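Local coordinates for protein UDP-N-Acetylglucosamine 2-Epimerase (Thermus thermophilus, PDB 1V4V) that probably interconverts UDP-N-acetylglucosamine and UDP-N-acetylmannosamine by epimerising the sugar at C2, at residues A92-V97 with G115-H120; H98-T103 with A138-T143; G124-N129 with K158-K163; D150-P155 with E169-T174; V297-V302 with K315-D320. All blocks are in the same frame, centred on the assembly; numbering follows the deposited sequence. Where two conformers were deposited one is given.

Contact 1 of 5, residues A92-V97 with G115-H120; sequences ADYVLV and GIPVGH
V95 O accepts the N-H of G119 in a short, straight bond, 2.7 Å from G119 N to V95 O. V118 CA approaches the same oxygen to 3.3 Å, a CA-H...O contact of the kind that fills out a parallel pairing. The bonds from V95 N to P117 O and from V97 N to G119 O, each 2.9 Å, hold strands 94-97 and 118-120 side by side, their directions 23° apart. Glycine suits position 119: a CB would collide with L96 CD2 and press on Y94 CE1, whereas the bare G119 CA lets L96 CD2 settle 3.8 Å from it. Y94 starts away from its neighbour, but with CG anti to the backbone N (chi1 -151°) its ring swings back across P117, CE2 meeting P117 CB at 3.6 Å and one face lying over P117 O near the rim. Its hydroxyl bonds D148. On the other face of the sheet the V95 methyl CG2 touches I116 CG2 at 3.5 Å, and V97 and V118 extend the apolar layer beneath helix 102-113, where V95 and V118 both pack on A111. H120 turns the edge of its ring to V97 O, while ND1 bonds D144 and NE2 bonds G99 O. Backbone bonds thus satisfy the buried amides between the strands, apolar side chains cover them on the face of V95, V97 and V118, and the imidazole, held at both nitrogens, has its rotation fixed.

Contact 2 of 5, residues H98-T103 with A138-T143; sequences HGDTLT and ANRRLT
D100 CA comes within 5.0 Å of R140 CA as the chain, leaving its strand through G99, whose positive phi (94°) suits glycine, turns past helix 136-146. N139 reaches across this approach: with CG anti to its own carbonyl carbon (chi1 -70°), ND2 donates to D100 O at 2.8 Å, the oxygen lying in the amide plane. The carboxamide suits a site that needs a donor to a backbone carbonyl, and N139 OD1 rests 3.7 Å from L102 CD1. The carbonyl oxygen of N139 is gripped by T143, one turn further on: T143 N and T143 OG1 reach it from opposite faces, the latter at 2.9 Å. The same hydroxyl accepts from a water that also donates to G99 O, joining helix and loop a second time.

R140, extended from CG to NE, crosses D100 at a slant and makes a salt bridge, R140 NH2 to D100 OD1 at 2.7 Å. The oxygen is met from above the carboxylate plane, which stands 82° from the guanidinium, so this is a single-point rather than a paired bridge. E137 gives the guanidinium a second acid, in a salt bridge at NE. T101 caps helix 102-113 through T104 N, and L102 packs on W109 of the second subunit. The contact thus binds helix 136-146 to the loop leading from the carboxyl end of strand 94-98 into helix 102-113; such loops are a feature of Rossmann-like domains, here consistent with the GT-B clan.

Contact 3 of 5, residues G124-N129 with K158-K163; sequences GLRSGN and KANLLK
In the loop that follows strand 118-121, at the carboxyl end of the parallel sheet in a Rossmann-like domain, G124 and R126 settle against N160 and L161 of helix 155-162. N160 ND2 donates to G124 O at 2.8 Å, meeting the carbonyl nearly head-on with the oxygen in the plane of the amide. Asparagine fits because its short side chain leaves the helix pointing at the loop and offers an N-H to the backbone oxygen of a buried glycine. G124, at a phi of 114° easy for glycine, brings its bare CA to 3.8 Å from L161 CG.

R126 slides past N160 in the opposite direction, its CG 4.0 Å from N160 CB. A bend at chi2 (-75°) then folds the guanidinium back, so that NH1 donates to L125 O at 2.9 Å from above the carbonyl plane, while NH2 lies 3.8 Å from L161 CD2. The other polar contacts of the group lie beyond the two segments: NE makes a salt bridge with E164 and NH2 one with D144. A water takes the N-H of R126 at 3.0 Å from R126 N and is weakly bonded by N160 ND2. Every nitrogen of the guanidinium therefore has a partner, which fixes the rotation of the group, and the two acids would be expected to offset its positive charge where the loop meets the helix.

Contact 4 of 5, residues D150-P155 with E169-T174; sequences DFAPTP and EGILVT
F151 turns the edge of its ring to the neighbouring strand, CD1 lying 3.9 Å from L172 CD2 and 3.8 Å from T174 CG2. Phenylalanine fills this face together with the leucine and the threonine methyl. The opposite face carries D150, A152, I171 and V173; there the small A152 CB sits 4.3 Å from I171 CG2, and V173 CG1 packs over A152 O at 3.8 Å. Between the faces, four N-H...O bonds run from D150 N to G170 O, L172 N to D150 O, A152 N to L172 O and T174 N to A152 O, each 2.9 Å. The same chi1 (65°) that turns T174 CG2 to the ring puts OG1 between the backbone N and the carbonyl carbon, where a water 2.9 Å from T174 OG1 also donates to F151 O.

Helix 155-162 connects the two strands in a beta-alpha-beta unit and packs on the face of A152 and I171; T154 caps it at A157 N. On the other face helix 353-364 covers F151 with V357, and L172 and T174 with M356. F151 pairs with H120 and A123 on its inner side, while V173, in the outermost strand of the sheet, bonds D373 and W374 from the C-terminal tail.

Contact 5 of 5, residues V297-V302 with K315-D320; sequences VVLRNV and KLAGTD
N301 sets CG anti to its carbonyl carbon (chi1 -64°), and this carries the carboxamide back toward T319, where N301 OD1 accepts from T319 N at 3.3 Å, the donor standing above the amide plane rather than on a lone pair. T319 holds OG1 between its backbone N and carbonyl carbon (chi1 55°), leaving CG2 to rest 3.5 Å from L299 O. L316 leans toward the partner strand: CD2 lies beside V298 CB at 3.9 Å, the two side chains pointing the same way, and CD1 reaches N301 O at 3.7 Å. A leucine is long enough to follow the chain from V298 as far as V302.

The strand pairing itself is brief. V298 N donates to K315 O, and A317 N to V298 O, each at 2.8 Å. Beyond it L299 forms the centre of an inverse gamma turn; the regular pairing ends but the chains stay close, N301 CA 4.1 Å from G318 CA, with a weak bond of 3.0 Å from G318 N to R300 O. The positive phi of G318 favours glycine, and its CA passes close to N301 OD1. A317 keeps only a methyl, against L299 CD1, below helix 321-332, which D320 caps at G323 N. R300 sends its guanidinium to E209, and L299 O accepts from N210. Parallel neighbours joined through helix 306-311, with strand 314-316 at the sheet edge, are typical of the second Rossmann-like domain of a GT-B fold.

How the contacts relate
Followed from the N terminus, the first four contacts interlock. Contact 1 opens at 92-97 and contact 2 at 98-103; contact 1 then closes a beta-alpha-beta unit at 115-120, so the two cross. Contact 3 opens at 124-129 before contact 2 closes on helix 136-146, and contact 4 opens at 150-155 before contact 3 closes on helix 155-162, giving two further crossings. Contact 4 ends the series at the last strand of the same parallel sheet that contact 1 enters, H120 and F151 pairing between them. Contact 5 closes a separate beta-alpha-beta unit in the second sheet, its centre about 44 Å from that of contact 1.

Contact 1 of 5, residues A92-V97 with G115-H120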
# COMPACT_ATOMS: atom_id res chain seq x y z
N ALA A 92 9.74 19.11 3.09
CA ALA A 92 9.02 18.29 4.05
C ALA A 92 9.86 17.28 4.82
O ALA A 92 10.65 16.53 4.23
CB ALA A 92 7.86 17.56 3.35
N ASP A 93 9.69 17.27 6.14
CA ASP A 93 10.39 16.33 7.00
C ASP A 93 9.41 15.23 7.41
O ASP A 93 9.80 14.18 7.93
CB ASP A 93 10.91 17.03 8.26
CG ASP A 93 12.06 17.98 7.96
OD1 ASP A 93 11.83 19.20 7.94
OD2 ASP A 93 13.18 17.48 7.74
N TYR A 94 8.13 15.48 7.15
CA TYR A 94 7.08 14.52 7.47
C TYR A 94 5.86 14.88 6.63
O TYR A 94 5.62 16.05 6.35
CB TYR A 94 6.74 14.58 8.96
CG TYR A 94 6.24 13.28 9.53
CD1 TYR A 94 4.91 12.88 9.37
CD2 TYR A 94 7.11 12.41 10.18
CE1 TYR A 94 4.47 11.64 9.84
CE2 TYR A 94 6.68 11.18 10.66
CZ TYR A 94 5.37 10.80 10.48
OH TYR A 94 4.97 9.57 10.95
N VAL A 95 5.11 13.87 6.22
CA VAL A 95 3.92 14.09 5.42
C VAL A 95 2.71 13.41 6.06
O VAL A 95 2.79 12.27 6.50
CB VAL A 95 4.09 13.53 3.99
CG1 VAL A 95 2.82 13.80 3.18
CG2 VAL A 95 5.29 14.17 3.32
N LEU A 96 1.60 14.13 6.11
CA LEU A 96 0.38 13.57 6.67
C LEU A 96 -0.68 13.51 5.57
O LEU A 96 -0.87 14.47 4.84
CB LEU A 96 -0.14 14.44 7.82
CG LEU A 96 0.69 14.50 9.11
CD1 LEU A 96 0.02 15.42 10.12
CD2 LEU A 96 0.84 13.11 9.70
N VAL A 97 -1.32 12.36 5.44
CA VAL A 97 -2.38 12.22 4.45
C VAL A 97 -3.60 11.69 5.18
O VAL A 97 -3.50 11.21 6.31
CB VAL A 97 -1.99 11.26 3.28
CG1 VAL A 97 -0.87 11.88 2.45
CG2 VAL A 97 -1.58 9.90 3.81
N GLY A 115 11.90 9.61 0.25
CA GLY A 115 12.46 9.33 1.56
C GLY A 115 11.86 10.13 2.71
O GLY A 115 12.51 10.32 3.73
N ILE A 116 10.62 10.58 2.54
CA ILE A 116 9.96 11.37 3.58
C ILE A 116 8.94 10.50 4.33
O ILE A 116 8.07 9.88 3.72
CB ILE A 116 9.21 12.57 2.97
CG1 ILE A 116 10.17 13.38 2.08
CG2 ILE A 116 8.65 13.46 4.09
CD1 ILE A 116 9.49 14.37 1.17
N PRO A 117 9.06 10.43 5.67
CA PRO A 117 8.13 9.63 6.48
C PRO A 117 6.70 10.09 6.25
O PRO A 117 6.46 11.28 6.08
CB PRO A 117 8.58 9.91 7.92
CG PRO A 117 10.01 10.30 7.77
CD PRO A 117 10.03 11.13 6.52
N VAL A 118 5.77 9.15 6.28
CA VAL A 118 4.36 9.45 6.05
C VAL A 118 3.48 9.01 7.21
O VAL A 118 3.66 7.93 7.77
CB VAL A 118 3.84 8.75 4.77
CG1 VAL A 118 2.33 8.95 4.63
CG2 VAL A 118 4.56 9.30 3.56
N GLY A 119 2.51 9.85 7.55
CA GLY A 119 1.57 9.53 8.62
C GLY A 119 0.19 9.48 7.99
O GLY A 119 -0.12 10.31 7.14
N HIS A 120 -0.63 8.51 8.39
CA HIS A 120 -1.97 8.37 7.83
C HIS A 120 -3.03 8.62 8.90
O HIS A 120 -3.18 7.84 9.84
CB HIS A 120 -2.14 6.96 7.25
CG HIS A 120 -3.32 6.82 6.35
ND1 HIS A 120 -3.70 5.60 5.83
CD2 HIS A 120 -4.18 7.73 5.84
CE1 HIS A 120 -4.74 5.77 5.03
NE2 HIS A 120 -5.05 7.06 5.02

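Contact 2 of 5, residues H98-T103 with A138-T143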
# COMPACT_ATOMS: atom_id res chain seq x y z
N HIS A 98 -4.75 11.80 4.53
CA HIS A 98 -6.00 11.37 5.13
C HIS A 98 -6.89 10.78 4.04
O HIS A 98 -6.89 11.25 2.91
CB HIS A 98 -6.71 12.57 5.75
CG HIS A 98 -8.06 12.25 6.32
ND1 HIS A 98 -8.26 11.98 7.65
CD2 HIS A 98 -9.27 12.11 5.72
CE1 HIS A 98 -9.53 11.69 7.86
NE2 HIS A 98 -10.17 11.75 6.70
N GLY A 99 -7.65 9.76 4.39
CA GLY A 99 -8.55 9.21 3.40
C GLY A 99 -8.06 8.04 2.60
O GLY A 99 -6.93 7.55 2.78
N ASP A 100 -8.91 7.62 1.67
CA ASP A 100 -8.64 6.45 0.85
C ASP A 100 -8.67 6.71 -0.66
O ASP A 100 -8.86 5.78 -1.43
CB ASP A 100 -9.68 5.38 1.19
CG ASP A 100 -9.90 5.24 2.69
OD1 ASP A 100 -11.03 4.89 3.10
OD2 ASP A 100 -8.95 5.47 3.47
N THR A 101 -8.50 7.95 -1.09
CA THR A 101 -8.53 8.22 -2.53
C THR A 101 -7.24 7.81 -3.23
O THR A 101 -6.21 7.60 -2.59
CB THR A 101 -8.76 9.72 -2.84
OG1 THR A 101 -7.65 10.48 -2.36
CG2 THR A 101 -10.04 10.22 -2.18
N LEU A 102 -7.32 7.70 -4.55
CA LEU A 102 -6.16 7.35 -5.37
C LEU A 102 -5.08 8.43 -5.20
O LEU A 102 -3.89 8.13 -5.10
CB LEU A 102 -6.58 7.26 -6.84
CG LEU A 102 -5.58 6.71 -7.86
CD1 LEU A 102 -5.34 5.24 -7.60
CD2 LEU A 102 -6.11 6.91 -9.27
N THR A 103 -5.51 9.69 -5.16
CA THR A 103 -4.57 10.79 -5.00
C THR A 103 -3.83 10.68 -3.68
O THR A 103 -2.62 10.94 -3.61
CB THR A 103 -5.29 12.15 -5.09
OG1 THR A 103 -5.90 12.28 -6.37
CG2 THR A 103 -4.30 13.31 -4.89
N ALA A 138 -8.21 -0.91 -1.68
CA ALA A 138 -6.83 -1.12 -2.11
C ALA A 138 -6.02 0.13 -1.79
O ALA A 138 -4.91 0.04 -1.28
CB ALA A 138 -6.78 -1.40 -3.61
N ASN A 139 -6.58 1.30 -2.09
CA ASN A 139 -5.86 2.54 -1.82
C ASN A 139 -5.37 2.65 -0.38
O ASN A 139 -4.20 2.98 -0.13
CB ASN A 139 -6.72 3.77 -2.13
CG ASN A 139 -6.96 3.97 -3.61
OD1 ASN A 139 -6.23 3.45 -4.46
ND2 ASN A 139 -7.98 4.76 -3.94
N ARG A 140 -6.26 2.38 0.58
CA ARG A 140 -5.87 2.50 1.97
C ARG A 140 -4.88 1.44 2.42
O ARG A 140 -3.99 1.73 3.21
CB ARG A 140 -7.10 2.55 2.89
CG ARG A 140 -8.15 1.50 2.66
CD ARG A 140 -9.48 1.98 3.24
NE ARG A 140 -10.53 0.99 3.12
CZ ARG A 140 -11.83 1.26 3.27
NH1 ARG A 140 -12.72 0.29 3.16
NH2 ARG A 140 -12.23 2.50 3.53
N ARG A 141 -5.02 0.22 1.90
CA ARG A 141 -4.08 -0.83 2.27
C ARG A 141 -2.70 -0.50 1.71
O ARG A 141 -1.69 -0.69 2.39
CB ARG A 141 -4.57 -2.18 1.76
CG ARG A 141 -5.77 -2.72 2.54
CD ARG A 141 -6.25 -4.04 1.97
NE ARG A 141 -5.18 -5.03 1.95
CZ ARG A 141 -5.32 -6.26 1.47
NH1 ARG A 141 -6.49 -6.66 0.99
NH2 ARG A 141 -4.28 -7.09 1.47
N LEU A 142 -2.66 -0.00 0.47
CA LEU A 142 -1.39 0.37 -0.16
C LEU A 142 -0.75 1.51 0.64
O LEU A 142 0.44 1.46 0.95
CB LEU A 142 -1.63 0.82 -1.60
CG LEU A 142 -2.03 -0.26 -2.62
CD1 LEU A 142 -2.45 0.41 -3.92
CD2 LEU A 142 -0.85 -1.23 -2.85
N THR A 143 -1.54 2.53 0.96
CA THR A 143 -1.02 3.66 1.72
C THR A 143 -0.43 3.21 3.06
O THR A 143 0.64 3.69 3.46
CB THR A 143 -2.13 4.70 1.99
OG1 THR A 143 -2.62 5.20 0.74
CG2 THR A 143 -1.57 5.87 2.81
O HOH W 1 -5.37 5.97 0.90

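Contact 3 of 5, residues G124-N129 with K158-K163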
# COMPACT_ATOMS: atom_id res chain seq x y z
N GLY A 124 -7.05 2.58 9.22
CA GLY A 124 -7.48 1.31 9.79
C GLY A 124 -8.85 0.77 9.41
O GLY A 124 -9.12 -0.41 9.64
N LEU A 125 -9.71 1.61 8.86
CA LEU A 125 -11.04 1.14 8.48
C LEU A 125 -10.92 0.23 7.27
O LEU A 125 -10.24 0.56 6.30
CB LEU A 125 -11.96 2.33 8.17
CG LEU A 125 -12.08 3.33 9.33
CD1 LEU A 125 -13.10 4.41 8.98
CD2 LEU A 125 -12.49 2.61 10.61
N ARG A 126 -11.57 -0.93 7.33
CA ARG A 126 -11.50 -1.90 6.24
C ARG A 126 -12.84 -2.54 5.88
O ARG A 126 -13.74 -2.64 6.73
CB ARG A 126 -10.52 -3.02 6.61
CG ARG A 126 -9.08 -2.58 6.80
CD ARG A 126 -8.40 -2.28 5.47
NE ARG A 126 -6.98 -1.96 5.65
CZ ARG A 126 -6.51 -0.74 5.91
NH1 ARG A 126 -7.34 0.29 6.02
NH2 ARG A 126 -5.21 -0.56 6.05
N SER A 127 -12.96 -2.96 4.63
CA SER A 127 -14.17 -3.62 4.15
C SER A 127 -13.84 -5.10 4.02
O SER A 127 -14.73 -5.95 4.04
CB SER A 127 -14.56 -3.08 2.77
OG SER A 127 -13.66 -3.53 1.78
N GLY A 128 -12.55 -5.40 3.88
CA GLY A 128 -12.11 -6.77 3.74
C GLY A 128 -12.35 -7.28 2.33
O GLY A 128 -12.22 -8.48 2.06
N ASN A 129 -12.68 -6.37 1.41
CA ASN A 129 -12.94 -6.76 0.03
C ASN A 129 -12.31 -5.78 -0.96
O ASN A 129 -12.73 -4.62 -1.04
CB ASN A 129 -14.45 -6.81 -0.22
CG ASN A 129 -14.81 -7.46 -1.54
OD1 ASN A 129 -14.06 -7.36 -2.52
ND2 ASN A 129 -15.97 -8.10 -1.59
N LYS A 158 -7.22 -0.24 14.84
CA LYS A 158 -5.88 -0.67 15.21
C LYS A 158 -5.76 -2.18 15.00
O LYS A 158 -4.74 -2.66 14.50
CB LYS A 158 -5.59 -0.34 16.68
CG LYS A 158 -4.27 -0.92 17.19
CD LYS A 158 -3.97 -0.51 18.63
CE LYS A 158 -2.69 -1.18 19.12
NZ LYS A 158 -2.32 -0.78 20.50
N ALA A 159 -6.81 -2.91 15.37
CA ALA A 159 -6.81 -4.36 15.21
C ALA A 159 -6.67 -4.74 13.73
O ALA A 159 -6.03 -5.73 13.41
CB ALA A 159 -8.09 -4.95 15.79
N ASN A 160 -7.28 -3.95 12.85
CA ASN A 160 -7.19 -4.21 11.42
C ASN A 160 -5.75 -4.01 10.93
O ASN A 160 -5.22 -4.81 10.17
CB ASN A 160 -8.11 -3.29 10.62
CG ASN A 160 -9.58 -3.63 10.80
OD1 ASN A 160 -9.93 -4.77 11.09
ND2 ASN A 160 -10.45 -2.64 10.60
N LEU A 161 -5.13 -2.93 11.39
CA LEU A 161 -3.77 -2.61 10.99
C LEU A 161 -2.77 -3.68 11.42
O LEU A 161 -1.89 -4.04 10.65
CB LEU A 161 -3.37 -1.24 11.56
CG LEU A 161 -4.14 -0.08 10.93
CD1 LEU A 161 -3.93 1.20 11.73
CD2 LEU A 161 -3.69 0.10 9.48
N LEU A 162 -2.92 -4.17 12.65
CA LEU A 162 -2.04 -5.21 13.15
C LEU A 162 -2.18 -6.45 12.28
O LEU A 162 -1.21 -7.14 11.98
CB LEU A 162 -2.40 -5.56 14.60
CG LEU A 162 -2.12 -4.47 15.64
CD1 LEU A 162 -2.76 -4.85 16.97
CD2 LEU A 162 -0.62 -4.30 15.80
N LYS A 163 -3.41 -6.71 11.85
CA LYS A 163 -3.73 -7.85 11.01
C LYS A 163 -3.05 -7.76 9.65
O LYS A 163 -2.96 -8.75 8.92
CB LYS A 163 -5.25 -7.95 10.85
CG LYS A 163 -5.74 -9.10 9.98
CD LYS A 163 -7.26 -9.06 9.84
CE LYS A 163 -7.73 -7.75 9.23
NZ LYS A 163 -9.21 -7.67 9.10
O HOH W 2 -13.28 -1.13 9.77

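Contact 4 of 5, residues D150-P155 with E169-T174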
# COMPACT_ATOMS: atom_id res chain seq x y z
N ASP A 150 0.47 5.29 11.90
CA ASP A 150 -0.95 5.21 11.57
C ASP A 150 -1.73 5.74 12.77
O ASP A 150 -1.50 5.30 13.90
CB ASP A 150 -1.37 3.77 11.31
CG ASP A 150 -1.09 3.33 9.89
OD1 ASP A 150 -0.66 2.18 9.70
OD2 ASP A 150 -1.32 4.13 8.96
N PHE A 151 -2.63 6.67 12.51
CA PHE A 151 -3.46 7.25 13.56
C PHE A 151 -4.84 6.61 13.41
O PHE A 151 -5.64 7.03 12.57
CB PHE A 151 -3.53 8.76 13.38
CG PHE A 151 -2.18 9.43 13.44
CD1 PHE A 151 -1.57 9.68 14.67
CD2 PHE A 151 -1.52 9.79 12.28
CE1 PHE A 151 -0.31 10.29 14.73
CE2 PHE A 151 -0.26 10.39 12.32
CZ PHE A 151 0.35 10.64 13.56
N ALA A 152 -5.10 5.58 14.21
CA ALA A 152 -6.36 4.85 14.17
C ALA A 152 -7.44 5.52 15.00
O ALA A 152 -7.22 5.88 16.15
CB ALA A 152 -6.15 3.42 14.64
N PRO A 153 -8.64 5.68 14.43
CA PRO A 153 -9.74 6.31 15.17
C PRO A 153 -10.30 5.44 16.29
O PRO A 153 -10.79 5.95 17.30
CB PRO A 153 -10.76 6.60 14.08
CG PRO A 153 -10.56 5.43 13.14
CD PRO A 153 -9.06 5.35 13.05
N THR A 154 -10.21 4.13 16.13
CA THR A 154 -10.76 3.19 17.11
C THR A 154 -9.86 1.98 17.34
O THR A 154 -8.94 1.71 16.57
CB THR A 154 -12.11 2.62 16.63
OG1 THR A 154 -11.89 1.85 15.44
CG2 THR A 154 -13.10 3.74 16.33
N PRO A 155 -10.14 1.22 18.42
CA PRO A 155 -9.36 0.03 18.75
C PRO A 155 -9.52 -0.99 17.61
O PRO A 155 -8.59 -1.72 17.28
CB PRO A 155 -10.00 -0.45 20.05
CG PRO A 155 -10.41 0.84 20.70
CD PRO A 155 -11.03 1.59 19.54
N GLU A 169 4.24 -0.19 17.72
CA GLU A 169 4.88 1.12 17.84
C GLU A 169 4.49 2.05 16.70
O GLU A 169 4.60 3.27 16.83
CB GLU A 169 6.40 0.96 17.89
CG GLU A 169 7.05 0.78 16.53
CD GLU A 169 7.59 2.08 15.97
OE1 GLU A 169 7.81 2.15 14.74
OE2 GLU A 169 7.80 3.03 16.76
N GLY A 170 4.03 1.48 15.60
CA GLY A 170 3.64 2.29 14.46
C GLY A 170 2.17 2.66 14.42
O GLY A 170 1.69 3.19 13.42
N ILE A 171 1.45 2.38 15.50
CA ILE A 171 0.02 2.70 15.56
C ILE A 171 -0.32 3.46 16.83
O ILE A 171 0.13 3.11 17.92
CB ILE A 171 -0.84 1.42 15.55
CG1 ILE A 171 -0.50 0.56 14.34
CG2 ILE A 171 -2.32 1.80 15.54
CD1 ILE A 171 -1.09 -0.83 14.39
N LEU A 172 -1.13 4.51 16.68
CA LEU A 172 -1.58 5.33 17.80
C LEU A 172 -3.10 5.47 17.68
O LEU A 172 -3.60 5.87 16.64
CB LEU A 172 -0.94 6.72 17.74
CG LEU A 172 -1.35 7.74 18.81
CD1 LEU A 172 -0.80 7.31 20.16
CD2 LEU A 172 -0.81 9.12 18.46
N VAL A 173 -3.84 5.11 18.73
CA VAL A 173 -5.29 5.25 18.71
C VAL A 173 -5.57 6.67 19.16
O VAL A 173 -5.27 7.05 20.29
CB VAL A 173 -5.97 4.25 19.67
CG1 VAL A 173 -7.48 4.46 19.65
CG2 VAL A 173 -5.65 2.83 19.25
N THR A 174 -6.16 7.47 18.27
CA THR A 174 -6.40 8.88 18.55
C THR A 174 -7.84 9.32 18.75
O THR A 174 -8.09 10.37 19.34
CB THR A 174 -5.83 9.74 17.42
OG1 THR A 174 -6.56 9.47 16.22
CG2 THR A 174 -4.35 9.43 17.19
O HOH W 3 -7.03 9.72 13.37

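Contact 5 of 5, residues V297-V302 with K315-D320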
# COMPACT_ATOMS: atom_id res chain seq x y z
N VAL A 297 -32.13 14.28 20.20
CA VAL A 297 -33.29 13.41 20.10
C VAL A 297 -33.42 13.07 18.62
O VAL A 297 -33.45 13.95 17.76
CB VAL A 297 -34.58 14.09 20.62
CG1 VAL A 297 -35.79 13.23 20.28
CG2 VAL A 297 -34.50 14.30 22.10
N VAL A 298 -33.47 11.77 18.32
CA VAL A 298 -33.54 11.30 16.95
C VAL A 298 -34.94 10.88 16.54
O VAL A 298 -35.56 10.03 17.18
CB VAL A 298 -32.57 10.11 16.73
CG1 VAL A 298 -32.65 9.61 15.28
CG2 VAL A 298 -31.15 10.53 17.08
N LEU A 299 -35.44 11.48 15.46
CA LEU A 299 -36.77 11.17 14.97
C LEU A 299 -36.75 9.97 14.04
O LEU A 299 -37.00 10.08 12.84
CB LEU A 299 -37.36 12.41 14.26
CG LEU A 299 -38.21 13.35 15.12
CD1 LEU A 299 -37.69 13.44 16.53
CD2 LEU A 299 -38.25 14.72 14.46
N ARG A 300 -36.42 8.82 14.62
CA ARG A 300 -36.36 7.55 13.91
C ARG A 300 -36.73 6.45 14.89
O ARG A 300 -36.68 6.65 16.11
CB ARG A 300 -34.95 7.29 13.36
CG ARG A 300 -34.48 8.29 12.32
CD ARG A 300 -33.32 7.73 11.52
NE ARG A 300 -33.75 6.62 10.67
CZ ARG A 300 -32.93 5.75 10.10
NH1 ARG A 300 -31.62 5.83 10.29
NH2 ARG A 300 -33.42 4.78 9.34
N ASN A 301 -37.10 5.29 14.37
CA ASN A 301 -37.47 4.17 15.23
C ASN A 301 -36.24 3.36 15.63
O ASN A 301 -36.26 2.65 16.63
CB ASN A 301 -38.49 3.28 14.52
CG ASN A 301 -39.80 3.99 14.25
OD1 ASN A 301 -40.42 4.54 15.17
ND2 ASN A 301 -40.24 3.99 13.00
N VAL A 302 -35.18 3.49 14.85
CA VAL A 302 -33.94 2.77 15.12
C VAL A 302 -32.74 3.63 14.74
O VAL A 302 -32.86 4.53 13.91
CB VAL A 302 -33.88 1.44 14.33
CG1 VAL A 302 -33.81 1.72 12.84
CG2 VAL A 302 -32.68 0.62 14.78
N LYS A 315 -31.31 10.08 22.22
CA LYS A 315 -32.52 9.39 22.63
C LYS A 315 -33.38 9.22 21.39
O LYS A 315 -33.49 10.14 20.57
CB LYS A 315 -33.26 10.24 23.68
CG LYS A 315 -34.42 9.52 24.36
CD LYS A 315 -35.03 10.38 25.46
CE LYS A 315 -35.92 9.55 26.38
NZ LYS A 315 -37.01 8.87 25.64
N LEU A 316 -33.98 8.04 21.23
CA LEU A 316 -34.84 7.80 20.07
C LEU A 316 -36.25 8.27 20.40
O LEU A 316 -36.75 8.03 21.50
CB LEU A 316 -34.86 6.32 19.71
CG LEU A 316 -33.63 5.73 19.03
CD1 LEU A 316 -33.80 4.23 18.89
CD2 LEU A 316 -33.44 6.37 17.65
N ALA A 317 -36.88 8.95 19.45
CA ALA A 317 -38.23 9.44 19.67
C ALA A 317 -39.23 8.72 18.77
O ALA A 317 -40.44 8.87 18.94
CB ALA A 317 -38.29 10.94 19.40
N GLY A 318 -38.72 7.93 17.83
CA GLY A 318 -39.60 7.23 16.90
C GLY A 318 -40.13 8.20 15.86
O GLY A 318 -39.69 9.36 15.82
N THR A 319 -41.05 7.76 15.02
CA THR A 319 -41.64 8.63 14.00
C THR A 319 -43.14 8.79 14.16
O THR A 319 -43.80 9.40 13.31
CB THR A 319 -41.35 8.12 12.57
OG1 THR A 319 -41.80 6.76 12.44
CG2 THR A 319 -39.87 8.19 12.27
N ASP A 320 -43.70 8.25 15.24
CA ASP A 320 -45.13 8.41 15.49
C ASP A 320 -45.30 9.80 16.11
O ASP A 320 -44.70 10.11 17.13
CB ASP A 320 -45.63 7.35 16.47
CG ASP A 320 -47.06 7.58 16.89
OD1 ASP A 320 -47.31 7.71 18.11
OD2 ASP A 320 -47.93 7.64 16.00